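Local atomic coordinates of Ice-binding protein (Leucosporidium, PDB entry 3UYU), a protein that binds to the surface of ice crystals and inhibits their growth, conferring freeze tolerance on the Arctic yeast that secretes it. Residues A[9-14]-A[85-90]; A[26-31]-A[216-221]; A[108-113]-A[124-129]; A[148-153]-A[171-176]; A[177-182]-A[199-204]. The protein carries 2 engineered substitutions. All coordinates share one frame; numbering follows the deposited sequence.

Interaction 1: A[9-14]-A[85-90]; sequences GVASNF and ANAETA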
# COMPACT_ATOMS: atom_id res chain seq x y z
N GLY A 9 3.97 0.26 -5.46
CA GLY A 9 2.81 -0.05 -4.65
C GLY A 9 1.52 0.21 -5.40
O GLY A 9 1.40 -0.05 -6.67
N VAL A 10 0.57 0.82 -4.71
CA VAL A 10 -0.71 1.02 -5.24
C VAL A 10 -0.63 2.10 -6.35
O VAL A 10 -1.55 2.21 -7.15
CB VAL A 10 -1.70 1.48 -4.09
CG1 VAL A 10 -3.09 1.79 -4.63
CG2 VAL A 10 -1.85 0.29 -3.09
N ALA A 11 0.46 2.89 -6.37
CA ALA A 11 0.55 3.93 -7.36
C ALA A 11 0.74 3.34 -8.77
O ALA A 11 0.53 4.07 -9.75
CB ALA A 11 1.66 4.91 -7.02
N SER A 12 1.07 2.08 -8.89
CA SER A 12 1.11 1.46 -10.22
C SER A 12 -0.31 1.24 -10.76
O SER A 12 -0.43 0.77 -11.91
CB SER A 12 1.92 0.13 -10.23
OG SER A 12 1.22 -0.84 -9.58
N ASN A 13 -1.36 1.61 -10.02
CA ASN A 13 -2.72 1.47 -10.55
C ASN A 13 -3.22 2.77 -11.14
O ASN A 13 -4.44 2.89 -11.44
CB ASN A 13 -3.69 1.04 -9.42
CG ASN A 13 -3.27 -0.30 -8.77
OD1 ASN A 13 -2.37 -1.04 -9.26
ND2 ASN A 13 -3.90 -0.62 -7.65
N PHE A 14 -2.31 3.74 -11.28
CA PHE A 14 -2.72 5.10 -11.77
C PHE A 14 -1.87 5.54 -12.95
O PHE A 14 -0.61 5.51 -12.92
CB PHE A 14 -2.62 6.18 -10.63
CG PHE A 14 -3.66 6.04 -9.56
CD1 PHE A 14 -3.51 5.10 -8.51
CD2 PHE A 14 -4.84 6.81 -9.63
CE1 PHE A 14 -4.51 4.94 -7.57
CE2 PHE A 14 -5.82 6.65 -8.69
CZ PHE A 14 -5.67 5.65 -7.64
N ALA A 85 0.61 7.70 -0.47
CA ALA A 85 1.74 7.34 0.44
C ALA A 85 2.78 6.51 -0.28
O ALA A 85 3.95 6.71 -0.14
CB ALA A 85 1.23 6.57 1.65
N ASN A 86 2.30 5.53 -1.05
CA ASN A 86 3.19 4.68 -1.82
C ASN A 86 4.03 5.48 -2.90
O ASN A 86 5.23 5.20 -3.07
CB ASN A 86 2.41 3.55 -2.46
CG ASN A 86 1.96 2.46 -1.48
OD1 ASN A 86 2.26 2.49 -0.22
ND2 ASN A 86 1.24 1.53 -1.97
N ALA A 87 3.37 6.46 -3.52
CA ALA A 87 4.05 7.30 -4.48
C ALA A 87 5.12 8.15 -3.81
O ALA A 87 6.23 8.30 -4.37
CB ALA A 87 3.05 8.15 -5.26
N GLU A 88 4.91 8.61 -2.57
CA GLU A 88 5.94 9.36 -1.81
C GLU A 88 7.13 8.43 -1.45
O GLU A 88 8.31 8.83 -1.50
CB GLU A 88 5.32 9.89 -0.49
CG GLU A 88 5.39 11.28 -0.11
CD GLU A 88 4.11 11.87 -0.58
OE1 GLU A 88 3.28 12.46 0.18
OE2 GLU A 88 3.93 11.63 -1.77
N THR A 89 6.81 7.18 -1.03
CA THR A 89 7.85 6.22 -0.68
C THR A 89 8.72 5.97 -1.95
O THR A 89 9.92 5.91 -1.86
CB THR A 89 7.19 4.94 -0.16
OG1 THR A 89 6.53 5.29 1.07
CG2 THR A 89 8.22 3.81 0.01
N ALA A 90 8.09 5.84 -3.11
CA ALA A 90 8.83 5.71 -4.38
C ALA A 90 9.71 6.89 -4.72
O ALA A 90 10.87 6.70 -5.11
CB ALA A 90 7.85 5.41 -5.55

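Interaction 2: A[26-31]-A[216-221]; sequences PDSAIL and QKATVN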
# COMPACT_ATOMS: atom_id res chain seq x y z
N PRO A 26 -9.10 20.52 -22.93
CA PRO A 26 -9.57 19.34 -23.72
C PRO A 26 -9.24 19.48 -25.22
O PRO A 26 -9.12 20.63 -25.70
CB PRO A 26 -11.11 19.28 -23.50
CG PRO A 26 -11.42 20.64 -22.80
CD PRO A 26 -10.20 21.39 -22.43
N ASP A 27 -9.09 18.36 -25.93
CA ASP A 27 -9.26 16.98 -25.39
C ASP A 27 -7.92 16.32 -25.07
O ASP A 27 -7.07 16.13 -25.93
CB ASP A 27 -9.93 16.10 -26.42
CG ASP A 27 -11.41 16.43 -26.60
OD1 ASP A 27 -11.88 16.26 -27.76
OD2 ASP A 27 -12.09 16.83 -25.61
N SER A 28 -7.74 15.97 -23.80
CA SER A 28 -6.70 15.04 -23.42
C SER A 28 -7.23 13.60 -23.60
O SER A 28 -8.42 13.31 -23.78
CB SER A 28 -6.31 15.27 -21.97
OG SER A 28 -5.68 16.53 -21.85
N ALA A 29 -6.29 12.66 -23.55
CA ALA A 29 -6.59 11.25 -23.73
C ALA A 29 -5.73 10.35 -22.83
O ALA A 29 -4.54 10.07 -23.12
CB ALA A 29 -6.37 10.84 -25.22
N ILE A 30 -6.33 9.91 -21.72
CA ILE A 30 -5.58 9.26 -20.67
C ILE A 30 -6.08 7.82 -20.68
O ILE A 30 -7.29 7.55 -20.58
CB ILE A 30 -5.88 9.89 -19.26
CG1 ILE A 30 -5.69 11.40 -19.24
CG2 ILE A 30 -5.05 9.14 -18.19
CD1 ILE A 30 -4.34 11.84 -19.74
N LEU A 31 -5.14 6.86 -20.80
CA LEU A 31 -5.47 5.45 -20.64
C LEU A 31 -4.96 4.95 -19.30
O LEU A 31 -3.74 4.83 -19.08
CB LEU A 31 -4.79 4.64 -21.79
CG LEU A 31 -4.97 3.11 -21.70
CD1 LEU A 31 -6.33 2.57 -21.60
CD2 LEU A 31 -4.22 2.46 -22.89
N GLN A 216 -2.40 19.65 -21.35
CA GLN A 216 -2.85 20.52 -22.48
C GLN A 216 -3.03 19.61 -23.72
O GLN A 216 -2.04 19.26 -24.40
CB GLN A 216 -1.80 21.60 -22.70
CG GLN A 216 -1.66 22.61 -21.60
CD GLN A 216 -0.48 23.57 -21.77
OE1 GLN A 216 0.21 23.62 -22.82
NE2 GLN A 216 -0.22 24.34 -20.71
N LYS A 217 -4.26 19.18 -23.96
CA LYS A 217 -4.57 18.29 -25.11
C LYS A 217 -3.54 17.14 -25.15
O LYS A 217 -2.89 16.83 -26.17
CB LYS A 217 -4.53 19.08 -26.45
CG LYS A 217 -5.54 20.15 -26.46
CD LYS A 217 -5.70 20.76 -27.86
CE LYS A 217 -6.61 21.96 -27.85
NZ LYS A 217 -7.95 21.43 -28.02
N ALA A 218 -3.39 16.47 -23.99
CA ALA A 218 -2.19 15.60 -23.82
C ALA A 218 -2.62 14.15 -23.68
O ALA A 218 -3.75 13.85 -23.24
CB ALA A 218 -1.42 16.00 -22.59
N THR A 219 -1.72 13.25 -24.07
CA THR A 219 -1.97 11.82 -24.03
C THR A 219 -1.07 11.18 -22.98
O THR A 219 0.13 11.49 -22.93
CB THR A 219 -1.62 11.27 -25.39
OG1 THR A 219 -2.62 11.76 -26.33
CG2 THR A 219 -1.56 9.77 -25.41
N VAL A 220 -1.68 10.33 -22.15
CA VAL A 220 -0.92 9.50 -21.19
C VAL A 220 -1.39 8.07 -21.31
O VAL A 220 -2.57 7.82 -21.09
CB VAL A 220 -1.12 9.98 -19.71
CG1 VAL A 220 -0.33 9.00 -18.78
CG2 VAL A 220 -0.60 11.39 -19.56
N ASN A 221 -0.49 7.15 -21.71
CA ASN A 221 -0.86 5.72 -21.78
C ASN A 221 -0.09 4.99 -20.73
O ASN A 221 1.13 4.88 -20.80
CB ASN A 221 -0.53 5.13 -23.19
CG ASN A 221 -1.33 5.80 -24.29
OD1 ASN A 221 -0.80 5.96 -25.44
ND2 ASN A 221 -2.55 6.17 -24.03
O HOH W 1 -8.57 18.49 -28.80

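Interaction 3: A[108-113]-A[124-129]; sequences GELRDQ and SSVSVP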
# COMPACT_ATOMS: atom_id res chain seq x y z
N GLY A 108 23.92 19.31 -17.27
CA GLY A 108 22.46 19.55 -17.21
C GLY A 108 21.73 19.47 -18.54
O GLY A 108 20.50 19.44 -18.55
N GLU A 109 22.42 19.49 -19.68
CA GLU A 109 21.75 19.47 -21.00
C GLU A 109 21.96 18.09 -21.60
O GLU A 109 23.09 17.56 -21.52
CB GLU A 109 22.38 20.49 -21.97
CG GLU A 109 21.71 20.45 -23.33
CD GLU A 109 22.17 21.54 -24.31
OE1 GLU A 109 21.49 22.57 -24.43
OE2 GLU A 109 23.18 21.35 -25.02
N LEU A 110 20.88 17.47 -22.09
CA LEU A 110 21.02 16.14 -22.69
C LEU A 110 20.75 16.29 -24.16
O LEU A 110 19.59 16.30 -24.59
CB LEU A 110 20.11 15.09 -22.06
CG LEU A 110 20.36 14.77 -20.59
CD1 LEU A 110 19.19 13.91 -20.04
CD2 LEU A 110 21.79 14.17 -20.34
N ARG A 111 21.83 16.46 -24.93
CA ARG A 111 21.74 16.76 -26.34
C ARG A 111 22.31 15.60 -27.18
O ARG A 111 23.45 15.20 -26.98
CB ARG A 111 22.54 18.04 -26.65
CG ARG A 111 22.45 18.37 -28.16
CD ARG A 111 23.17 19.69 -28.52
NE ARG A 111 22.46 20.87 -27.96
CZ ARG A 111 21.41 21.45 -28.52
NH1 ARG A 111 20.86 21.01 -29.65
NH2 ARG A 111 20.86 22.49 -27.91
N ASP A 112 21.47 15.07 -28.07
CA ASP A 112 21.85 13.93 -28.91
C ASP A 112 22.43 12.75 -28.10
O ASP A 112 23.46 12.10 -28.45
CB ASP A 112 22.79 14.40 -30.06
CG ASP A 112 22.13 15.46 -30.92
OD1 ASP A 112 20.92 15.34 -31.25
OD2 ASP A 112 22.81 16.45 -31.31
N GLN A 113 21.79 12.47 -26.95
CA GLN A 113 22.28 11.42 -26.05
C GLN A 113 21.66 10.06 -26.23
O GLN A 113 20.49 9.92 -26.67
CB GLN A 113 22.05 11.81 -24.57
CG GLN A 113 22.95 12.94 -24.08
CD GLN A 113 24.37 12.50 -23.73
OE1 GLN A 113 24.72 11.32 -23.67
NE2 GLN A 113 25.20 13.51 -23.48
N SER A 124 21.69 20.25 -10.63
CA SER A 124 21.06 21.29 -11.39
C SER A 124 19.70 20.87 -11.88
O SER A 124 19.23 19.75 -11.54
CB SER A 124 21.93 21.62 -12.64
OG SER A 124 21.98 20.49 -13.56
N SER A 125 19.09 21.73 -12.68
CA SER A 125 17.99 21.36 -13.57
C SER A 125 18.54 20.60 -14.79
O SER A 125 19.72 20.60 -15.05
CB SER A 125 17.21 22.58 -14.03
OG SER A 125 16.67 23.27 -12.94
N VAL A 126 17.64 19.89 -15.48
CA VAL A 126 18.00 19.12 -16.69
C VAL A 126 17.10 19.58 -17.86
O VAL A 126 15.88 19.71 -17.73
CB VAL A 126 17.96 17.57 -16.39
CG1 VAL A 126 18.12 16.73 -17.72
CG2 VAL A 126 19.01 17.16 -15.41
N SER A 127 17.71 19.78 -19.05
CA SER A 127 16.94 20.11 -20.25
C SER A 127 17.28 19.08 -21.33
O SER A 127 18.37 18.53 -21.33
CB SER A 127 17.23 21.53 -20.79
OG SER A 127 18.57 21.63 -21.22
N VAL A 128 16.31 18.83 -22.20
CA VAL A 128 16.42 17.80 -23.23
C VAL A 128 16.02 18.53 -24.55
O VAL A 128 14.86 18.60 -24.92
CB VAL A 128 15.55 16.56 -22.90
CG1 VAL A 128 15.86 15.46 -23.86
CG2 VAL A 128 15.72 16.09 -21.41
N PRO A 129 17.02 19.15 -25.23
CA PRO A 129 16.73 19.94 -26.43
C PRO A 129 16.49 19.12 -27.72
O PRO A 129 16.05 19.67 -28.73
CB PRO A 129 17.97 20.81 -26.58
CG PRO A 129 19.09 19.96 -25.96
CD PRO A 129 18.44 19.23 -24.79

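Interaction 4: A[148-153]-A[171-176]; sequences GGLSMA and FQVGDD. Engineered in segment 148-153: Met152 (natural residue Leu).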
# COMPACT_ATOMS: atom_id res chain seq x y z
N GLY A 148 16.91 19.95 -9.57
CA GLY A 148 16.13 21.06 -10.09
C GLY A 148 14.92 20.63 -10.90
O GLY A 148 14.26 19.63 -10.54
N GLY A 149 14.60 21.41 -11.94
CA GLY A 149 13.49 21.13 -12.90
C GLY A 149 13.90 20.19 -14.02
O GLY A 149 15.09 19.85 -14.16
N LEU A 150 12.90 19.72 -14.74
CA LEU A 150 13.15 18.93 -15.94
C LEU A 150 12.32 19.53 -17.09
O LEU A 150 11.13 19.75 -16.97
CB LEU A 150 12.71 17.50 -15.68
CG LEU A 150 13.22 16.36 -16.59
CD1 LEU A 150 12.23 15.14 -16.78
CD2 LEU A 150 14.28 16.47 -17.59
N SER A 151 12.94 19.79 -18.25
CA SER A 151 12.19 20.37 -19.38
C SER A 151 12.59 19.66 -20.63
O SER A 151 13.79 19.39 -20.81
CB SER A 151 12.59 21.84 -19.70
OG SER A 151 12.83 22.63 -18.56
N MSE A 152 11.60 19.39 -21.46
CA MSE A 152 11.80 18.74 -22.80
C MSE A 152 11.35 19.75 -23.83
O MSE A 152 10.22 20.27 -23.74
CB MSE A 152 10.92 17.49 -22.99
CG MSE A 152 11.42 16.25 -22.37
SE MSE A 152 10.07 14.87 -22.84
CE MSE A 152 10.62 14.42 -24.68
N ALA A 153 12.23 19.99 -24.80
CA ALA A 153 11.88 20.98 -25.85
C ALA A 153 10.71 20.48 -26.72
O ALA A 153 10.40 19.27 -26.78
CB ALA A 153 13.08 21.30 -26.73
N PHE A 171 12.12 8.83 -13.27
CA PHE A 171 12.69 10.16 -13.15
C PHE A 171 12.22 10.77 -11.86
O PHE A 171 11.02 11.05 -11.68
CB PHE A 171 12.17 11.06 -14.31
CG PHE A 171 12.87 10.84 -15.65
CD1 PHE A 171 13.87 11.73 -16.06
CD2 PHE A 171 12.47 9.81 -16.53
CE1 PHE A 171 14.53 11.60 -17.32
CE2 PHE A 171 13.14 9.64 -17.79
CZ PHE A 171 14.13 10.53 -18.18
N GLN A 172 13.17 11.04 -10.96
CA GLN A 172 12.80 11.75 -9.71
C GLN A 172 13.22 13.20 -9.88
O GLN A 172 14.40 13.44 -10.14
CB GLN A 172 13.59 11.10 -8.56
CG GLN A 172 13.55 11.93 -7.19
CD GLN A 172 14.69 12.93 -7.09
OE1 GLN A 172 15.86 12.56 -7.28
NE2 GLN A 172 14.35 14.19 -6.72
N VAL A 173 12.25 14.12 -9.77
CA VAL A 173 12.56 15.52 -10.09
C VAL A 173 12.10 16.42 -8.94
O VAL A 173 10.94 16.44 -8.57
CB VAL A 173 11.78 15.92 -11.33
CG1 VAL A 173 12.12 17.36 -11.77
CG2 VAL A 173 11.99 14.89 -12.53
N GLY A 174 13.03 17.28 -8.49
CA GLY A 174 12.76 18.14 -7.29
C GLY A 174 11.88 19.35 -7.59
O GLY A 174 11.07 19.75 -6.74
N ASP A 175 12.04 19.96 -8.78
CA ASP A 175 11.35 21.19 -9.19
C ASP A 175 10.43 20.93 -10.42
O ASP A 175 10.29 19.79 -10.85
CB ASP A 175 12.36 22.32 -9.46
CG ASP A 175 12.98 22.90 -8.19
OD1 ASP A 175 12.25 22.98 -7.16
OD2 ASP A 175 14.19 23.32 -8.25
N ASP A 176 9.80 21.94 -10.98
CA ASP A 176 8.76 21.72 -12.02
C ASP A 176 9.24 20.96 -13.25
O ASP A 176 10.36 21.10 -13.69
CB ASP A 176 8.14 23.04 -12.52
CG ASP A 176 7.43 23.85 -11.43
OD1 ASP A 176 7.12 23.32 -10.34
OD2 ASP A 176 7.17 25.06 -11.68

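Interaction 5: A[177-182]-A[199-204]; sequences VTVGKG and TGSSLN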
# COMPACT_ATOMS: atom_id res chain seq x y z
N VAL A 177 8.31 20.17 -13.78
CA VAL A 177 8.55 19.40 -15.01
C VAL A 177 7.74 20.01 -16.15
O VAL A 177 6.55 20.21 -15.98
CB VAL A 177 8.16 17.92 -14.84
CG1 VAL A 177 8.34 17.16 -16.26
CG2 VAL A 177 9.02 17.17 -13.75
N THR A 178 8.37 20.34 -17.28
CA THR A 178 7.62 20.78 -18.44
C THR A 178 7.92 19.89 -19.64
O THR A 178 9.05 19.85 -20.10
CB THR A 178 8.05 22.21 -18.85
OG1 THR A 178 7.80 23.09 -17.75
CG2 THR A 178 7.23 22.68 -20.07
N VAL A 179 6.89 19.21 -20.14
CA VAL A 179 7.08 18.38 -21.35
C VAL A 179 6.58 19.28 -22.49
O VAL A 179 5.43 19.69 -22.51
CB VAL A 179 6.24 17.07 -21.26
CG1 VAL A 179 6.40 16.21 -22.50
CG2 VAL A 179 6.64 16.26 -20.03
N GLY A 180 7.48 19.61 -23.41
CA GLY A 180 7.07 20.57 -24.44
C GLY A 180 5.95 20.20 -25.38
O GLY A 180 5.59 19.03 -25.54
N LYS A 181 5.40 21.19 -26.10
CA LYS A 181 4.37 20.89 -27.08
C LYS A 181 4.75 19.78 -28.11
O LYS A 181 5.84 19.81 -28.74
CB LYS A 181 4.02 22.18 -27.88
CG LYS A 181 3.59 23.32 -26.96
CD LYS A 181 3.72 24.69 -27.69
CE LYS A 181 2.61 24.95 -28.64
NZ LYS A 181 1.64 26.02 -28.13
N GLY A 182 3.91 18.78 -28.22
CA GLY A 182 4.11 17.61 -29.12
C GLY A 182 5.31 16.73 -28.81
O GLY A 182 5.68 15.89 -29.65
N THR A 199 0.66 21.34 -24.95
CA THR A 199 -0.25 20.99 -26.04
C THR A 199 0.24 19.92 -26.99
O THR A 199 1.31 20.02 -27.64
CB THR A 199 -0.94 22.23 -26.70
OG1 THR A 199 -1.32 22.04 -28.06
CG2 THR A 199 -0.49 23.53 -26.16
N GLY A 200 -0.57 18.85 -26.97
CA GLY A 200 -0.42 17.66 -27.88
C GLY A 200 0.81 16.79 -27.58
O GLY A 200 1.22 15.96 -28.43
N SER A 201 1.42 16.93 -26.40
CA SER A 201 2.44 15.97 -25.95
C SER A 201 1.82 14.64 -25.55
O SER A 201 0.63 14.53 -25.40
CB SER A 201 3.22 16.56 -24.80
OG SER A 201 2.31 16.83 -23.73
N SER A 202 2.70 13.64 -25.43
CA SER A 202 2.30 12.26 -25.09
C SER A 202 3.33 11.64 -24.18
O SER A 202 4.50 12.03 -24.17
CB SER A 202 2.12 11.42 -26.37
OG SER A 202 3.32 11.37 -27.11
N LEU A 203 2.86 10.67 -23.38
CA LEU A 203 3.69 10.03 -22.36
C LEU A 203 3.21 8.62 -22.21
O LEU A 203 2.02 8.36 -21.99
CB LEU A 203 3.54 10.77 -21.00
CG LEU A 203 4.52 10.37 -19.86
CD1 LEU A 203 4.96 11.59 -19.05
CD2 LEU A 203 3.89 9.30 -18.97
N ASN A 204 4.16 7.68 -22.38
CA ASN A 204 3.86 6.31 -22.05
C ASN A 204 4.59 5.99 -20.76
O ASN A 204 5.81 6.03 -20.68
CB ASN A 204 4.33 5.31 -23.13
CG ASN A 204 3.64 5.50 -24.49
OD1 ASN A 204 2.49 5.92 -24.61
ND2 ASN A 204 4.35 5.08 -25.52

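Interaction 1: A[9-14]-A[85-90]
Asn86 carries CG anti to its own carbonyl carbon (chi1 -73°), which sends the amide off helix 76-96 toward the 3-10 turn of residues 10-13. Val10 has CG1 anti to the backbone N (chi1 177°), and its CG2, on the side of that N, borders the arriving group. The amide tip settles beside the backbone N of Val10 and over Gly9. It is probably turned over in the model, so which of its two ends faces Val10 is doubtful. Glycine suits position 9 because phi is positive and a CB would run into the amide. An alanine in place of Asn86 would probably leave Val10 N without its polar neighbour and open a gap above Gly9. Farther along, Ala11 CB points at the helix and meets Ala87 CB at 3.9 Å, two methyls small enough to let the CA atoms of Ala11 and Ala87 stand 5.6 Å apart. Val10 also rests on Tyr79 and Ala83 of the same helix and on Ala82 of the second subunit, while Ala11 touches Leu208 of the beta-helix body. The chemistry is thus divided, one polar group against the backbone and one methyl pair, and close approach depends on small residues.

Interaction 2: A[26-31]-A[216-221]
Strands 29-31 and 219-221 are parallel neighbours in one flat side of the right-handed beta-helix, with Ala29, Ile30 and Leu31 level with Thr219, Val220 and Asn221. Ala29 N donates to Ala218 O at 2.8 Å, Val220 N to Ala29 O, and Leu31 N to Val220 O at 2.8 Å, the alternating pattern of a parallel ladder. Ile30 and Val220 lie side by side on the buried face, Ile30 CD1 3.7 Å from Val220 CB, and lean on Leu215 and Leu197 respectively. Ser28 prolongs the ladder with its side chain: chi1 of -67° sets OG beside its own N, where it accepts from Ala218 N at 3.1 Å, nearly straight (172°), and OG also bonds to Ser24 OG. An alanine in place of Ser28 would probably leave the N-H of Ala218 and the hydroxyl of Ser24 without this partner. Beyond, the cis peptide before Asp27 puts Pro26 O and Asp27 N-H on the same side. Lys217 NZ meets Pro26 O on an in-plane lone pair at 2.7 Å, and a water links NZ to Asp27 N. Backbone bonds therefore join the strands, whereas a hydroxyl, an ammonium group and a water serve the backbone where that pattern ends.

Interaction 3: A[108-113]-A[124-129]
Pro129 presents its ring to two side chains at once. Its CG lies 3.7 Å from Glu109 CG and also sits over one face of the Arg111 guanidinium, offset toward the rim; on the same side chain, NH2 comes 3.6 Å from Pro129 CB. A flat cation can rest on a proline's CH groups while its N-H groups stay directed outward in their own plane. Arg111 is turned back by a bend at chi3 (-69°), which carries NE to Glu109 OE2 for a salt bridge of 3.1 Å, met from above the carboxylate plane. Glu109, extended beyond CG, thus offers its methylene to the proline and its charge to the arginine.

The backbones underneath run in nearly the same direction and share a single bridge, Glu109 with Ser127. Ser127 N donates to Gly108 O at 2.9 Å, and Leu110 N donates to Ser127 O at 2.8 Å. Pro129, which has no N-H, cannot continue the pattern, and its CD stands 3.2 Å from Leu110 O instead. Glycine is needed at 108: a CB would press on the preceding residue's carbonyl O and strike Ser125 O. Ser127, inferred to be part of the ice-binding site, is small enough for its hydroxyl to pack against Glu109 CA. On the buried side Leu110 CD1 meets Val126 CG1 at 3.8 Å.

Leu110 also touches Leu105, and Val126 and Val128 lie on Leu150 of strand 150-152. Strand 126-128 is the outermost of its parallel sheet within this chain, and segment 108-113 runs along that edge, with strand 150-152 on the other side.

Interaction 4: A[148-153]-A[171-176]
Gly148 and Asp175 meet where successive coils of the right-handed beta-helix turn the same corner, one above the other, between strands 142-146 and 150-152 and between strands 169-173 and 177-179. Two backbone bonds tie the corners together. Gly148 O accepts from Asp175 N at 2.9 Å, though the donor stands well above the carbonyl plane, 60° out of it, and not on a lone pair. Asp176 O then takes Leu150 N at 3.1 Å and brings the chains back into step. Several other polar groups find partners outside the two segments: Gly149 N bonds to Ser125 OG, Asp176 OD1 to Phe194 N, and buried Gln172 uses NE2 toward Tyr91 OH of helix 76-96. Asp175 OD1 makes a long, weak ion pair with Arg193.

Glycine fits at 149 because Asp176 O lies 3.2 Å from its CA, and a CB would collide with that oxygen. On the inner side the polar bonds give way to hydrocarbon. Val173, with CG1 anti to its backbone N (chi1 -176°), sets that methyl 3.4 Å from Gly148 O and 4.0 Å from Leu150 CB. Phe171 belongs to a buried aromatic cluster, stacked on Phe144 and touching Phe185. Leu150 meets it crosswise, its side chain at about a right angle to that of Phe171, with Leu150 CD1 3.9 Å from Phe171 CD1.

Interaction 5: A[177-182]-A[199-204]
Lys181 lies alongside Thr199, the two side chains pointing the same way, and can be followed outward atom by atom. Lys181 CB rests 3.5 Å from Thr199 O, and Lys181 CG stands 4.1 Å from Thr199 N, so the root of the lysine packs on the backbone of the next coil. The chain then bends at chi3 (78°) and again at chi4, which swings the tip across toward the threonine and brings Lys181 NZ 3.8 Å from Thr199 CG2, a packing contact of the amine with a methyl. A long, flexible residue suits this exposed place, since its first methylenes pack on the turn while the charge stays at the surface.

The hub of the backbone contact is Thr199 O, which accepts from Gly182 N at 2.9 Å, a rather bent bond (134°), and which Lys181 CA approaches to 3.2 Å. One residue on, Gly182 CA directs its hydrogen almost straight at Gly200 O. On the buried side Ser201 CB packs on Gly180 O at 3.5 Å and on Val179 CG1 at 3.9 Å. Serine fits here because its side chain is short, with nothing beyond CB but a hydroxyl, which turns to the backbone oxygen of Gln198.

Lys181-Gly182 and Thr199-Gly200 have the backbone angles of the two central residues of type II beta turns, and both put glycine second, where phi is positive. Such turns stacked on one another mark a corner of successive coils in the right-handed beta-helix, here between strands 177-179 and 184-186 on one coil and strands 195-197 and 202-209 on the next.

From the N terminus, interaction 1 comes first: residues 9-14 close a loop of 70 residues onto helix 76-96, which lies against the beta-helix. Interaction 2 opens inside that loop and closes only at 216-221, so the two cross, and it joins an early strand to a late one. Interactions 3, 4 and 5 follow in series, all nested within interaction 2, each closing a short loop of 10 to 17 residues between neighbouring coils. They also adjoin in space: strand 126-128 pairs with 150-152, and 150-152 with 177-179, while strand 202-209 pairs with 219-221 and so brings interaction 5 against interaction 2. Interactions 1 and 3 lie farthest apart, their centres about 27 Å from each other.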